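Local structure of magnesium and cobalt efflux protein CorC (Neisseria meningitidis serogroup B, 3OI8) at the interface of chains A and B. The protein probably takes part in magnesium and cobalt ion transport; the fragment here carries its N-terminal helices and a pair of CBS domains that bind adenosine. Residues are numbered along the deposited sequence; one frame, centred on the assembly and turned at random. Chains: chain A/B, Uncharacterized protein.

Three patches sample the two-fold symmetric interface between chains A and B. Contact 1 and contact 2 share helix 23-34 of chain B: its start meets helix 121-130 of chain A in contact 1, while its later turns pack against helix 23-35 of chain A in contact 2. Their C-alpha centres lie about 13 Å apart. Contact 3 is about 19 Å from contact 1 and about 20 Å from contact 2, and joins the CBS domains through residues at adenosine-binding positions. The N-terminal helices and the CBS domains thus both hold the pair together, if the deposited dimer is the biological one.

Contact 1: the interface of chains A and B. Residues chain A 36, 122-123, 126; chain B 22, 24-25, 28.
A polar helix-to-helix interface joins A:Thr122 and A:Lys126, on helix 121-130 of the second CBS domain, to B:Asp24 and B:Thr25 at the start of helix 23-34, tying the CBS part of one chain to the N-terminal helices of the other in the deposited dimer. A:Lys126 and B:Asp24 meet roughly perpendicular to one another. The lysine leaves its helix with CG anti to the backbone N (chi1 -178°), then bends at chi3 and chi4, which brings its amine round to the carboxylate oxygens. NZ of A:Lys126 reaches OD2 of B:Asp24 at 3.1 Å in a salt bridge, on the syn side but 30° out of the carboxylate plane. A long, flexible lysine suits this span, and its positive charge complements the aspartate. Beside it, a water at 2.6 Å from the hydroxyl OG1 of A:Thr122 also links to OD2 of B:Asp22 and OD2 of B:Asp24, so a short threonine serves two acidic groups through the water rather than by a direct bond. B:Asp22 caps the helix start: its OD1 receives the backbone N of B:Thr25 nearly along the C-O axis, at 2.9 Å and 164° at the hydrogen. The same oxygen takes the hydroxyl OG1 of B:Thr25 from above the carboxylate plane, a grip that fixes the threonine's rotation. Its methyl CG2 is thereby directed at A:Ser36, where it lies 3.7 Å from CB of that serine.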
ATOM      1  N   SER A  36      -1.660 -17.044  -5.352  1.00 27.33           N
ATOM      2  CA  SER A  36      -2.782 -17.365  -6.234  1.00 25.60           C
ATOM      3  C   SER A  36      -3.719 -18.386  -5.605  1.00 31.42           C
ATOM      4  O   SER A  36      -4.836 -18.588  -6.080  1.00 34.59           O
ATOM      5  CB  SER A  36      -2.264 -17.919  -7.564  1.00 29.68           C
ATOM      6  OG  SER A  36      -1.863 -19.274  -7.415  1.00 39.25           O
ATOM      7  N   THR A 122      -5.901 -12.507  -5.518  1.00 24.46           N
ATOM      8  CA  THR A 122      -5.496 -11.922  -6.799  1.00 29.70           C
ATOM      9  C   THR A 122      -6.577 -10.994  -7.354  1.00 26.07           C
ATOM     10  O   THR A 122      -6.270  -9.919  -7.859  1.00 25.12           O
ATOM     11  CB  THR A 122      -5.166 -12.992  -7.863  1.00 38.31           C
ATOM     12  OG1 THR A 122      -6.252 -13.921  -7.952  1.00 35.91           O
ATOM     13  CG2 THR A 122      -3.888 -13.737  -7.502  1.00 35.59           C
ATOM     14  N   ALA A 123      -7.842 -11.402  -7.263  1.00 22.96           N
ATOM     15  CA  ALA A 123      -8.939 -10.514  -7.687  1.00 23.24           C
ATOM     16  C   ALA A 123      -9.045  -9.300  -6.774  1.00 28.15           C
ATOM     17  O   ALA A 123      -9.271  -8.176  -7.228  1.00 32.72           O
ATOM     18  CB  ALA A 123     -10.278 -11.263  -7.699  1.00 26.32           C
ATOM     19  N   LYS A 126      -6.320  -6.814  -7.565  1.00 32.35           N
ATOM     20  CA  LYS A 126      -6.569  -6.097  -8.809  1.00 29.91           C
ATOM     21  C   LYS A 126      -7.582  -4.994  -8.579  1.00 33.21           C
ATOM     22  O   LYS A 126      -7.397  -3.858  -9.024  1.00 33.25           O
ATOM     23  CB  LYS A 126      -7.063  -7.042  -9.902  1.00 32.89           C
ATOM     24  CG  LYS A 126      -7.295  -6.344 -11.239  1.00 42.58           C
ATOM     25  CD  LYS A 126      -7.298  -7.320 -12.415  1.00 58.54           C
ATOM     26  CE  LYS A 126      -8.683  -7.903 -12.677  1.00 62.78           C
ATOM     27  NZ  LYS A 126      -9.129  -8.827 -11.601  1.00 65.85           N
TER
ATOM     28  N   ASP B  22      -5.310 -18.847 -12.568  1.00 35.48           N
ATOM     29  CA  ASP B  22      -6.202 -18.037 -13.393  1.00 41.94           C
ATOM     30  C   ASP B  22      -5.482 -16.903 -14.124  1.00 41.89           C
ATOM     31  O   ASP B  22      -4.309 -16.616 -13.860  1.00 38.01           O
ATOM     32  CB  ASP B  22      -7.337 -17.460 -12.531  1.00 49.32           C
ATOM     33  CG  ASP B  22      -6.829 -16.545 -11.421  1.00 52.23           C
ATOM     34  OD1 ASP B  22      -5.750 -15.937 -11.583  1.00 49.81           O
ATOM     35  OD2 ASP B  22      -7.516 -16.431 -10.383  1.00 53.51           O
ATOM     36  N   ASP B  24      -5.538 -13.744 -13.916  1.00 45.93           N
ATOM     37  CA  ASP B  24      -4.982 -12.680 -13.080  1.00 42.61           C
ATOM     38  C   ASP B  24      -3.573 -13.042 -12.608  1.00 30.01           C
ATOM     39  O   ASP B  24      -2.671 -12.217 -12.626  1.00 32.97           O
ATOM     40  CB  ASP B  24      -5.880 -12.418 -11.864  1.00 45.17           C
ATOM     41  CG  ASP B  24      -7.076 -11.528 -12.190  1.00 59.11           C
ATOM     42  OD1 ASP B  24      -6.921 -10.607 -13.021  1.00 68.05           O
ATOM     43  OD2 ASP B  24      -8.166 -11.744 -11.607  1.00 51.71           O
ATOM     44  N   THR B  25      -3.408 -14.288 -12.176  1.00 32.06           N
ATOM     45  CA  THR B  25      -2.111 -14.788 -11.736  1.00 28.64           C
ATOM     46  C   THR B  25      -1.111 -14.802 -12.883  1.00 33.37           C
ATOM     47  O   THR B  25       0.049 -14.417 -12.723  1.00 33.70           O
ATOM     48  CB  THR B  25      -2.240 -16.197 -11.146  1.00 29.67           C
ATOM     49  OG1 THR B  25      -3.056 -16.149  -9.965  1.00 38.31           O
ATOM     50  CG2 THR B  25      -0.873 -16.739 -10.792  1.00 30.60           C
ATOM     51  N   ARG B  28       0.241 -11.411 -13.360  1.00 35.78           N
ATOM     52  CA  ARG B  28       1.256 -11.115 -12.346  1.00 35.34           C
ATOM     53  C   ARG B  28       2.587 -11.793 -12.674  1.00 33.61           C
ATOM     54  O   ARG B  28       3.647 -11.183 -12.575  1.00 36.30           O
ATOM     55  CB  ARG B  28       0.786 -11.562 -10.963  1.00 34.20           C
ATOM     56  CG  ARG B  28      -0.525 -10.915 -10.513  1.00 39.60           C
ATOM     57  CD  ARG B  28      -0.750 -11.101  -9.004  1.00 40.84           C
ATOM     58  NE  ARG B  28       0.168 -10.286  -8.216  1.00 43.57           N
ATOM     59  CZ  ARG B  28       0.725 -10.684  -7.077  1.00 46.23           C
ATOM     60  NH1 ARG B  28       1.545  -9.880  -6.413  1.00 44.45           N
ATOM     61  NH2 ARG B  28       0.457 -11.888  -6.597  1.00 46.98           N
TER
HETATM   62  O   HOH W   1      -8.289 -14.000  -9.581  1.00 40.25           O

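Contact 2: the interface of chains A and B. Residues chain A 21, 28-29, 32; chain B 29, 32-33.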
ATOM      1  N   PHE A  21      16.947 -16.655 -14.907  1.00 43.39           N
ATOM      2  CA  PHE A  21      16.746 -15.505 -14.017  1.00 40.02           C
ATOM      3  C   PHE A  21      17.346 -15.858 -12.656  1.00 43.57           C
ATOM      4  O   PHE A  21      17.698 -17.010 -12.421  1.00 43.40           O
ATOM      5  CB  PHE A  21      15.263 -15.116 -13.905  1.00 39.29           C
ATOM      6  CG  PHE A  21      14.334 -16.284 -13.655  1.00 39.43           C
ATOM      7  CD1 PHE A  21      13.523 -16.784 -14.670  1.00 41.20           C
ATOM      8  CD2 PHE A  21      14.267 -16.879 -12.406  1.00 42.56           C
ATOM      9  CE1 PHE A  21      12.654 -17.873 -14.441  1.00 32.68           C
ATOM     10  CE2 PHE A  21      13.404 -17.964 -12.174  1.00 43.31           C
ATOM     11  CZ  PHE A  21      12.603 -18.451 -13.200  1.00 31.53           C
ATOM     12  N   ARG A  28      10.342 -14.407  -6.106  1.00 31.51           N
ATOM     13  CA  ARG A  28       9.206 -13.539  -6.383  1.00 34.78           C
ATOM     14  C   ARG A  28       8.134 -14.322  -7.144  1.00 39.00           C
ATOM     15  O   ARG A  28       6.944 -14.207  -6.847  1.00 39.38           O
ATOM     16  CB  ARG A  28       9.661 -12.310  -7.162  1.00 42.02           C
ATOM     17  CG  ARG A  28       8.717 -11.131  -7.081  1.00 50.15           C
ATOM     18  CD  ARG A  28       9.275  -9.914  -7.829  1.00 49.48           C
ATOM     19  NE  ARG A  28       8.192  -9.021  -8.231  1.00 48.73           N
ATOM     20  CZ  ARG A  28       8.336  -7.943  -8.991  1.00 43.76           C
ATOM     21  NH1 ARG A  28       7.268  -7.221  -9.297  1.00 35.21           N
ATOM     22  NH2 ARG A  28       9.534  -7.586  -9.450  1.00 56.18           N
ATOM     23  N   LEU A  29       8.562 -15.131  -8.113  1.00 38.07           N
ATOM     24  CA  LEU A  29       7.637 -15.959  -8.890  1.00 29.12           C
ATOM     25  C   LEU A  29       6.925 -16.988  -8.028  1.00 34.19           C
ATOM     26  O   LEU A  29       5.718 -17.191  -8.181  1.00 31.83           O
ATOM     27  CB  LEU A  29       8.346 -16.656 -10.068  1.00 26.04           C
ATOM     28  CG  LEU A  29       8.843 -15.756 -11.201  1.00 33.94           C
ATOM     29  CD1 LEU A  29       9.623 -16.570 -12.235  1.00 35.48           C
ATOM     30  CD2 LEU A  29       7.696 -15.038 -11.872  1.00 33.91           C
ATOM     31  N   VAL A  32       4.230 -15.335  -5.952  1.00 33.37           N
ATOM     32  CA  VAL A  32       3.036 -15.075  -6.752  1.00 32.01           C
ATOM     33  C   VAL A  32       2.207 -16.337  -6.897  1.00 28.48           C
ATOM     34  O   VAL A  32       0.982 -16.314  -6.795  1.00 26.11           O
ATOM     35  CB  VAL A  32       3.393 -14.557  -8.150  1.00 34.85           C
ATOM     36  CG1 VAL A  32       2.193 -14.702  -9.083  1.00 29.12           C
ATOM     37  CG2 VAL A  32       3.854 -13.107  -8.064  1.00 36.43           C
TER
ATOM     38  N   LEU B  29       2.524 -13.061 -13.056  1.00 24.34           N
ATOM     39  CA  LEU B  29       3.740 -13.810 -13.371  1.00 29.53           C
ATOM     40  C   LEU B  29       4.450 -13.207 -14.586  1.00 42.76           C
ATOM     41  O   LEU B  29       5.660 -12.959 -14.547  1.00 42.21           O
ATOM     42  CB  LEU B  29       3.409 -15.280 -13.625  1.00 30.44           C
ATOM     43  CG  LEU B  29       2.879 -16.096 -12.444  1.00 32.04           C
ATOM     44  CD1 LEU B  29       2.316 -17.422 -12.929  1.00 28.53           C
ATOM     45  CD2 LEU B  29       3.976 -16.312 -11.401  1.00 30.49           C
ATOM     46  N   VAL B  32       6.138  -9.977 -13.615  1.00 53.31           N
ATOM     47  CA  VAL B  32       7.352 -10.216 -12.830  1.00 50.53           C
ATOM     48  C   VAL B  32       8.527 -10.653 -13.701  1.00 55.14           C
ATOM     49  O   VAL B  32       9.686 -10.427 -13.349  1.00 57.95           O
ATOM     50  CB  VAL B  32       7.151 -11.289 -11.758  1.00 48.44           C
ATOM     51  CG1 VAL B  32       8.457 -11.546 -11.039  1.00 48.08           C
ATOM     52  CG2 VAL B  32       6.078 -10.878 -10.777  1.00 54.72           C
ATOM     53  N   LEU B  33       8.221 -11.290 -14.830  1.00 56.22           N
ATOM     54  CA  LEU B  33       9.244 -11.711 -15.784  1.00 59.12           C
ATOM     55  C   LEU B  33       9.621 -10.572 -16.731  1.00 78.45           C
ATOM     56  O   LEU B  33      10.699  -9.986 -16.604  1.00 85.45           O
ATOM     57  CB  LEU B  33       8.772 -12.920 -16.592  1.00 50.29           C
ATOM     58  CG  LEU B  33       8.810 -14.285 -15.904  1.00 46.52           C
ATOM     59  CD1 LEU B  33       8.193 -15.351 -16.794  1.00 50.16           C
ATOM     60  CD2 LEU B  33      10.237 -14.653 -15.520  1.00 48.02           C
TER
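B:Val32 and A:Leu29 lie alongside each other, pointing opposite ways, where helix 23-34 of chain B packs on helix 23-35 of chain A. The patch is a hydrophobic helix pair across the two-fold axis, and it helps hold the N-terminal helices of the two chains together. CG1 of B:Val32, anti to its backbone N (chi1 177°), comes within 3.7 Å of CD2 of A:Leu29. A branched valine is short enough to let the helices approach, while the forked end of leucine reaches over to the partner. The fork is shared: CD2 of A:Leu29 goes to the valine, and CD1 turns to B:Leu33, whose CD2 it meets at 3.9 Å with the side chains nearly perpendicular. That same CD2 of B:Leu33 also lies 4.0 Å from CD1 of A:Phe21, so the aromatic ring borders the leucine cluster. On the other flank of B:Val32, A:Arg28 contributes its stem and the NE end of its guanidinium. Extended from CG to NE, it brings CD to 3.7 Å from CG1 of B:Val32. Its guanidinium passes with one face toward the valine, CB of B:Val32 lying 4.3 Å above the plane and offset toward the rim; arginine thus adds apolar cover while carrying its charge past the valine, away from the leucines. The symmetry-related pairing of A:Val32 with B:Leu29 is packed tightly, with CG1 of A:Val32 3.3 Å from CD2 of B:Leu29.

Contact 3: the interface of chains A and B. Residues chain A 151-152; chain B 73, 134, 152.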
ATOM      1  N   PHE A 151      -5.282  -3.720   1.790  1.00 27.79           N
ATOM      2  CA  PHE A 151      -4.239  -3.746   0.768  1.00 27.17           C
ATOM      3  C   PHE A 151      -2.888  -4.037   1.401  1.00 30.72           C
ATOM      4  O   PHE A 151      -2.178  -4.954   0.995  1.00 32.22           O
ATOM      5  CB  PHE A 151      -4.226  -2.389   0.050  1.00 29.02           C
ATOM      6  CG  PHE A 151      -3.097  -2.218  -0.943  1.00 37.70           C
ATOM      7  CD1 PHE A 151      -3.136  -2.855  -2.175  1.00 30.13           C
ATOM      8  CD2 PHE A 151      -2.022  -1.388  -0.652  1.00 38.16           C
ATOM      9  CE1 PHE A 151      -2.098  -2.694  -3.094  1.00 44.09           C
ATOM     10  CE2 PHE A 151      -0.986  -1.218  -1.562  1.00 47.56           C
ATOM     11  CZ  PHE A 151      -1.024  -1.873  -2.787  1.00 45.08           C
ATOM     12  N   GLU A 152      -2.544  -3.278   2.430  1.00 37.03           N
ATOM     13  CA  GLU A 152      -1.228  -3.420   3.037  1.00 46.86           C
ATOM     14  C   GLU A 152      -1.009  -4.801   3.643  1.00 44.54           C
ATOM     15  O   GLU A 152       0.117  -5.299   3.669  1.00 43.35           O
ATOM     16  CB  GLU A 152      -0.965  -2.295   4.043  1.00 59.93           C
ATOM     17  CG  GLU A 152      -0.975  -0.912   3.380  1.00 77.49           C
ATOM     18  CD  GLU A 152      -0.458   0.198   4.277  1.00 91.60           C
ATOM     19  OE1 GLU A 152      -0.202   1.309   3.757  1.00 93.40           O
ATOM     20  OE2 GLU A 152      -0.305  -0.037   5.497  1.00 96.54           O
TER
ATOM     21  N   ARG B  73       2.218  10.165   2.378  1.00 23.86           N
ATOM     22  CA  ARG B  73       3.594  10.396   2.826  1.00 25.00           C
ATOM     23  C   ARG B  73       4.280  11.490   2.013  1.00 20.04           C
ATOM     24  O   ARG B  73       4.071  11.580   0.799  1.00 18.58           O
ATOM     25  CB  ARG B  73       4.397   9.100   2.760  1.00 24.01           C
ATOM     26  CG  ARG B  73       3.807   7.988   3.613  1.00 35.03           C
ATOM     27  CD  ARG B  73       4.420   6.632   3.277  1.00 44.98           C
ATOM     28  NE  ARG B  73       3.632   5.530   3.829  1.00 51.26           N
ATOM     29  CZ  ARG B  73       2.629   4.929   3.195  1.00 46.43           C
ATOM     30  NH1 ARG B  73       2.280   5.307   1.972  1.00 32.20           N
ATOM     31  NH2 ARG B  73       1.973   3.938   3.781  1.00 55.44           N
ATOM     32  N   HIS B 134       7.725   2.143   2.857  1.00 28.39           N
ATOM     33  CA  HIS B 134       6.822   2.361   1.734  1.00 32.36           C
ATOM     34  C   HIS B 134       7.347   3.370   0.712  1.00 25.21           C
ATOM     35  O   HIS B 134       6.883   3.382  -0.419  1.00 26.70           O
ATOM     36  CB  HIS B 134       5.441   2.810   2.215  1.00 47.72           C
ATOM     37  CG  HIS B 134       4.535   1.680   2.594  1.00 65.26           C
ATOM     38  ND1 HIS B 134       4.305   1.318   3.905  1.00 70.08           N
ATOM     39  CD2 HIS B 134       3.806   0.827   1.833  1.00 67.90           C
ATOM     40  CE1 HIS B 134       3.474   0.291   3.934  1.00 73.92           C
ATOM     41  NE2 HIS B 134       3.155  -0.024   2.691  1.00 72.52           N
ATOM     42  N   GLU B 152       3.646   1.139  -3.578  1.00 29.81           N
ATOM     43  CA  GLU B 152       2.496   1.187  -4.481  1.00 38.18           C
ATOM     44  C   GLU B 152       2.871   1.115  -5.967  1.00 43.88           C
ATOM     45  O   GLU B 152       2.222   0.413  -6.747  1.00 43.37           O
ATOM     46  CB  GLU B 152       1.687   2.459  -4.222  1.00 45.00           C
ATOM     47  CG  GLU B 152       0.213   2.219  -3.940  1.00 64.94           C
ATOM     48  CD  GLU B 152      -0.376   3.257  -2.994  1.00 73.68           C
ATOM     49  OE1 GLU B 152      -0.147   4.468  -3.215  1.00 74.59           O
ATOM     50  OE2 GLU B 152      -1.066   2.857  -2.028  1.00 73.91           O
TER
HETATM   51  O   HOH W   2      -0.170   2.274   0.794  1.00 57.33           O
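A:Glu152 reaches from helix 151-154 of chain A toward B:Arg73 and B:His134, making a polar interface between the CBS domains. Its chain runs extended beyond CG, and this length carries the carboxylate across to the partner. The glutamate is poorly ordered; as modelled, OE1 of A:Glu152 lies in plane at the edge of the B:Arg73 guanidinium, 3.4 Å from NH2, in a salt bridge whose weak hydrogen bond, 134° at the hydrogen, should be read with caution. B:His134 meets the glutamate at a slant, its ring 23° from the carboxylate plane, and its CE1 lies 3.9 Å from CD of A:Glu152. Histidine suits this place because its flat imidazole packs against NH2 of B:Arg73, 3.5 Å from the ring plane near the rim, while also facing the glutamate. Its CB sits 3.6 Å over the centre of the guanidinium. A:Phe151 offers its ring's CE2 to B:Glu152, 4.1 Å from OE2. A water 3.1 Å from OE1 of A:Glu152 and 3.0 Å from OE2 of B:Glu152 bridges the two glutamates, probably easing the repulsion of like charges. Since B:Arg73 and both glutamates belong to adenosine-binding positions, the site brings nucleoside-binding residues to the dimer boundary and could couple binding to the pairing of the chains.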